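Local coordinates for protein phosphonomutase (Burkholderia cenocepacia J2315, PDB 4MG4) that is named a phosphonomutase and adopts the TIM-barrel fold of the phosphoenolpyruvate phosphomutase family, at residues A[156-161]-A[194-199]; A[190-195]-A[213-218]. All coordinates share one frame; numbering follows the deposited sequence.

Contact 1 of 2, residues A[156-161]-A[194-199]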
loop_
_atom_site.group_PDB
_atom_site.type_symbol
_atom_site.label_atom_id
_atom_site.label_comp_id
_atom_site.label_asym_id
_atom_site.label_seq_id
_atom_site.Cartn_x
_atom_site.Cartn_y
_atom_site.Cartn_z
ATOM N N PHE A 156 16.080 6.231 19.181
ATOM C CA PHE A 156 17.231 5.489 18.653
ATOM C C PHE A 156 17.608 6.028 17.260
ATOM O O PHE A 156 16.883 5.827 16.245
ATOM C CB PHE A 156 16.894 4.011 18.637
ATOM C CG PHE A 156 18.071 3.099 18.433
ATOM C CD1 PHE A 156 18.646 2.943 17.161
ATOM C CD2 PHE A 156 18.577 2.378 19.479
ATOM C CE1 PHE A 156 19.744 2.105 16.965
ATOM C CE2 PHE A 156 19.693 1.542 19.274
ATOM C CZ PHE A 156 20.268 1.423 18.037
ATOM N N ILE A 157 18.780 6.652 17.183
ATOM C CA ILE A 157 19.335 7.140 15.908
ATOM C C ILE A 157 20.249 6.083 15.341
ATOM O O ILE A 157 21.323 5.833 15.867
ATOM C CB ILE A 157 20.083 8.504 16.068
ATOM C CG1 ILE A 157 19.088 9.572 16.579
ATOM C CG2 ILE A 157 20.678 8.943 14.747
ATOM C CD1 ILE A 157 19.774 10.877 16.971
ATOM N N ASN A 158 19.778 5.438 14.287
ATOM C CA ASN A 158 20.547 4.396 13.594
ATOM C C ASN A 158 21.234 5.118 12.427
ATOM O O ASN A 158 20.600 5.486 11.471
ATOM C CB ASN A 158 19.609 3.301 13.103
ATOM C CG ASN A 158 20.321 2.024 12.694
ATOM O OD1 ASN A 158 21.323 1.628 13.286
ATOM N ND2 ASN A 158 19.725 1.311 11.738
ATOM N N ALA A 159 22.551 5.352 12.528
ATOM C CA ALA A 159 23.310 6.103 11.534
ATOM C C ALA A 159 23.728 5.167 10.431
ATOM O O ALA A 159 24.480 4.214 10.669
ATOM C CB ALA A 159 24.571 6.768 12.150
ATOM N N ARG A 160 23.176 5.392 9.240
ATOM C CA ARG A 160 23.486 4.618 8.068
ATOM C C ARG A 160 24.676 5.232 7.361
ATOM O O ARG A 160 24.725 6.440 7.130
ATOM C CB ARG A 160 22.294 4.677 7.125
ATOM C CG ARG A 160 22.591 4.000 5.814
ATOM C CD ARG A 160 21.352 3.852 4.949
ATOM N NE ARG A 160 21.728 3.521 3.594
ATOM C CZ ARG A 160 20.925 2.914 2.697
ATOM N NH1 ARG A 160 19.697 2.531 3.038
ATOM N NH2 ARG A 160 21.384 2.656 1.468
ATOM N N THR A 161 25.657 4.410 7.073
ATOM C CA THR A 161 26.796 4.845 6.262
ATOM C C THR A 161 26.783 4.104 4.945
ATOM O O THR A 161 26.534 2.890 4.917
ATOM C CB THR A 161 28.174 4.718 6.950
ATOM O OG1 THR A 161 29.155 5.277 6.084
ATOM C CG2 THR A 161 28.561 3.309 7.311
ATOM N N GLY A 194 23.125 3.471 16.857
ATOM C CA GLY A 194 23.408 2.272 16.098
ATOM C C GLY A 194 24.101 2.629 14.808
ATOM O O GLY A 194 24.124 3.763 14.395
ATOM N N LEU A 195 24.743 1.647 14.190
ATOM C CA LEU A 195 25.405 1.830 12.892
ATOM C C LEU A 195 24.790 0.864 11.904
ATOM O O LEU A 195 24.781 -0.351 12.170
ATOM C CB LEU A 195 26.889 1.493 12.991
ATOM C CG LEU A 195 27.750 1.643 11.740
ATOM C CD1 LEU A 195 27.897 3.151 11.440
ATOM C CD2 LEU A 195 29.051 0.892 11.962
ATOM N N PHE A 196 24.329 1.347 10.770
ATOM C CA PHE A 196 23.791 0.529 9.701
ATOM C C PHE A 196 24.757 0.608 8.474
ATOM O O PHE A 196 25.080 1.695 7.984
ATOM C CB PHE A 196 22.382 1.009 9.337
ATOM C CG PHE A 196 21.720 0.295 8.181
ATOM C CD1 PHE A 196 21.910 -1.071 7.971
ATOM C CD2 PHE A 196 20.850 0.969 7.365
ATOM C CE1 PHE A 196 21.202 -1.752 6.963
ATOM C CE2 PHE A 196 20.210 0.335 6.315
ATOM C CZ PHE A 196 20.396 -1.033 6.120
ATOM N N VAL A 197 25.246 -0.559 8.041
ATOM C CA VAL A 197 26.209 -0.672 6.945
ATOM C C VAL A 197 25.597 -1.565 5.828
ATOM O O VAL A 197 25.955 -2.737 5.715
ATOM C CB VAL A 197 27.575 -1.229 7.424
ATOM C CG1 VAL A 197 28.594 -1.133 6.280
ATOM C CG2 VAL A 197 28.046 -0.429 8.613
ATOM N N PRO A 198 24.695 -1.011 5.022
ATOM C CA PRO A 198 24.176 -1.786 3.903
ATOM C C PRO A 198 25.213 -2.060 2.862
ATOM O O PRO A 198 26.236 -1.345 2.768
ATOM C CB PRO A 198 23.059 -0.886 3.357
ATOM C CG PRO A 198 23.407 0.498 3.762
ATOM C CD PRO A 198 24.037 0.307 5.112
ATOM N N GLY A 199 24.986 -3.108 2.091
ATOM C CA GLY A 199 25.914 -3.453 1.049
ATOM C C GLY A 199 27.072 -4.293 1.475
ATOM O O GLY A 199 27.871 -4.696 0.644
HETATM O O HOH W 1 27.568 0.835 3.484
#

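Contact 2 of 2, residues A[190-195]-A[213-218]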
loop_
_atom_site.group_PDB
_atom_site.type_symbol
_atom_site.label_atom_id
_atom_site.label_comp_id
_atom_site.label_asym_id
_atom_site.label_seq_id
_atom_site.Cartn_x
_atom_site.Cartn_y
_atom_site.Cartn_z
ATOM N N ALA A 190 28.998 11.882 18.018
ATOM C CA ALA A 190 27.958 12.869 17.738
ATOM C C ALA A 190 26.580 12.495 18.304
ATOM O O ALA A 190 25.678 13.342 18.321
ATOM C CB ALA A 190 27.824 13.058 16.224
ATOM N N GLY A 191 26.447 11.261 18.772
ATOM C CA GLY A 191 25.233 10.803 19.431
ATOM C C GLY A 191 24.423 9.720 18.742
ATOM O O GLY A 191 23.324 9.418 19.214
ATOM N N ALA A 192 24.951 9.077 17.717
ATOM C CA ALA A 192 24.235 7.932 17.139
ATOM C C ALA A 192 24.162 6.766 18.137
ATOM O O ALA A 192 25.079 6.579 18.964
ATOM C CB ALA A 192 24.908 7.460 15.861
ATOM N N ASP A 193 23.098 5.977 18.029
ATOM C CA ASP A 193 22.887 4.821 18.867
ATOM C C ASP A 193 23.209 3.501 18.176
ATOM O O ASP A 193 23.506 2.512 18.855
ATOM C CB ASP A 193 21.424 4.764 19.338
ATOM C CG ASP A 193 20.979 6.012 20.096
ATOM O OD1 ASP A 193 21.378 6.137 21.289
ATOM O OD2 ASP A 193 20.325 6.882 19.495
ATOM N N GLY A 194 23.125 3.471 16.857
ATOM C CA GLY A 194 23.408 2.272 16.098
ATOM C C GLY A 194 24.101 2.629 14.808
ATOM O O GLY A 194 24.124 3.763 14.395
ATOM N N LEU A 195 24.743 1.647 14.190
ATOM C CA LEU A 195 25.405 1.830 12.892
ATOM C C LEU A 195 24.790 0.864 11.904
ATOM O O LEU A 195 24.781 -0.351 12.170
ATOM C CB LEU A 195 26.889 1.493 12.991
ATOM C CG LEU A 195 27.750 1.643 11.740
ATOM C CD1 LEU A 195 27.897 3.151 11.440
ATOM C CD2 LEU A 195 29.051 0.892 11.962
ATOM N N SER A 213 33.268 -2.013 16.261
ATOM C CA SER A 213 32.290 -0.913 16.216
ATOM C C SER A 213 31.976 -0.404 17.547
ATOM O O SER A 213 31.719 -1.201 18.498
ATOM C CB SER A 213 30.971 -1.378 15.572
ATOM O OG SER A 213 30.017 -0.345 15.594
ATOM N N PRO A 214 31.889 0.948 17.678
ATOM C CA PRO A 214 31.482 1.516 18.926
ATOM C C PRO A 214 29.974 1.393 19.187
ATOM O O PRO A 214 29.529 1.707 20.268
ATOM C CB PRO A 214 31.858 3.004 18.768
ATOM C CG PRO A 214 31.810 3.246 17.301
ATOM C CD PRO A 214 32.255 1.970 16.668
ATOM N N LEU A 215 29.214 0.915 18.192
ATOM C CA LEU A 215 27.769 0.881 18.268
ATOM C C LEU A 215 27.230 -0.471 17.814
ATOM O O LEU A 215 27.846 -1.106 16.955
ATOM C CB LEU A 215 27.216 1.928 17.318
ATOM C CG LEU A 215 27.540 3.366 17.676
ATOM C CD1 LEU A 215 27.050 4.254 16.554
ATOM C CD2 LEU A 215 26.954 3.791 19.038
ATOM N N PRO A 216 26.030 -0.847 18.269
ATOM C CA PRO A 216 25.382 -2.051 17.723
ATOM C C PRO A 216 25.248 -2.023 16.223
ATOM O O PRO A 216 24.829 -0.992 15.664
ATOM C CB PRO A 216 23.991 -2.073 18.323
ATOM C CG PRO A 216 23.894 -0.840 19.130
ATOM C CD PRO A 216 25.218 -0.214 19.320
ATOM N N VAL A 217 25.627 -3.116 15.592
ATOM C CA VAL A 217 25.706 -3.154 14.135
ATOM C C VAL A 217 24.466 -3.732 13.495
ATOM O O VAL A 217 23.966 -4.823 13.855
ATOM C CB VAL A 217 26.936 -3.956 13.697
ATOM C CG1 VAL A 217 27.031 -4.157 12.205
ATOM C CG2 VAL A 217 28.214 -3.264 14.171
ATOM N N ASN A 218 23.981 -3.000 12.476
ATOM C CA ASN A 218 22.865 -3.432 11.587
ATOM C C ASN A 218 23.465 -3.723 10.254
ATOM O O ASN A 218 24.131 -2.870 9.649
ATOM C CB ASN A 218 21.899 -2.249 11.565
ATOM C CG ASN A 218 20.630 -2.352 10.700
ATOM O OD1 ASN A 218 19.897 -1.332 10.684
ATOM N ND2 ASN A 218 20.339 -3.433 9.977
#

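Contact 1 of 2, residues A[156-161]-A[194-199]
Phe156 and Asn158 both close on the bare backbone of Gly194: Phe156 CE1 lies 3.6 Å from Gly194 N, and Asn158 OD1 stands 3.3 Å from Gly194 C. With no side chain in between, ring and amide pack straight against the start of strand 194-196. This is the tight, buried end of a parallel pairing within the TIM barrel. Backbone N-H groups of Gly194, Ala159, Phe196 and Thr161 bond in turn to the carbonyls of Ile157, Gly194, Ala159 and Phe196, while CA-H groups of Leu195 and Arg160 also approach the last two oxygens. Asn158 holds CG anti to its backbone N (chi1 -165°), which brings ND2 to 3.6 Å from Phe196 CB; its amide is tilted only 21° from the Phe196 ring, and ND2 bonds to Asn218 and Asn120. Arg160 runs extended beside Phe196, its CD 3.8 Å from Phe196 CD2, with the guanidinium turned 85° to the ring. Pro198 serves both groups: its CD sits over the centre of the Phe196 ring, and its CG, 3.5 Å from Arg160 NE, covers one face of the guanidinium near the rim.

Toward Thr161 and Pro198 a single water takes the place of direct bonding, donating to Thr161 O and to Pro198 O, at 2.7 Å each. In contrast to buried Gly194 and Phe196, Arg160 at the end of its strand is partly exposed, and it also meets Phe165 in a cation-pi contact. Both bridged carbonyls are thus satisfied, and the Arg160 charge is probably balanced by its salt bridge to Asp162.

Contact 2 of 2, residues A[190-195]-A[213-218]
A beta-alpha-beta crossover of the barrel, strand 194-196, helix 203-212 and strand 217-220, brings these two segments side by side where the strands begin. Leu195 forms the parallel bridge with Val217 from both of its backbone polar atoms: Leu195 N donates almost straight to Pro216 O at 3.0 Å (N-H...O 175°), and Leu195 O accepts from Asn218 N at 2.8 Å. Val217 CA adds a CA-H contact to that same carbonyl oxygen.

Ahead of the bridge, side-chain contacts take over. Leu215 has CG anti to its carbonyl carbon (chi1 -65°), and its two methyls fork over the backbone of the other segment. CD2 reaches 3.4 Å from Ala192 O, whereas CD1 lies 3.7 Å from Gly194 O and also meets the methyl of Ala192. Pro216 follows, with CD 3.3 Å from Asp193 O. At the far end of Leu195, CD2 comes 4.0 Å from Ser213 OG. That hydroxyl donates to Leu215 O at 2.7 Å, in the carbonyl plane on a lone pair, a bond within the segment that joins Ser213, the first residue past helix 203-212, to Leu215.

Gly191 ends helix 174-190 in a Schellman motif, and Leu215 packs on Ala188 of that helix. Leu195 and Val217 share Leu209 of helix 203-212, Asp193 forms salt bridges with Arg145 and Arg19, and Asn218 ND2 hydrogen-bonds to Ser240 OG of strand 238-240.

Overall arrangement
From the N terminus, the chain leaves strand 156-160, passes through helix 174-190 and returns as strand 194-196, where contact 1 closes the loop. It then crosses helix 203-212 to reach strand 217-220, and contact 2 closes that second loop. The two loops follow one another and overlap at Gly194 and Leu195, so strand 194-196 is paired along both edges, and the three strands form one continuous portion of the closed eight-stranded parallel barrel. The contacts, with centres about 7 Å apart, also touch directly: Asp193 probably accepts a hydrogen bond from Ile157 N, and the probable Asn158-Asn218 side-chain hydrogen bond links the first and third strands past the middle one.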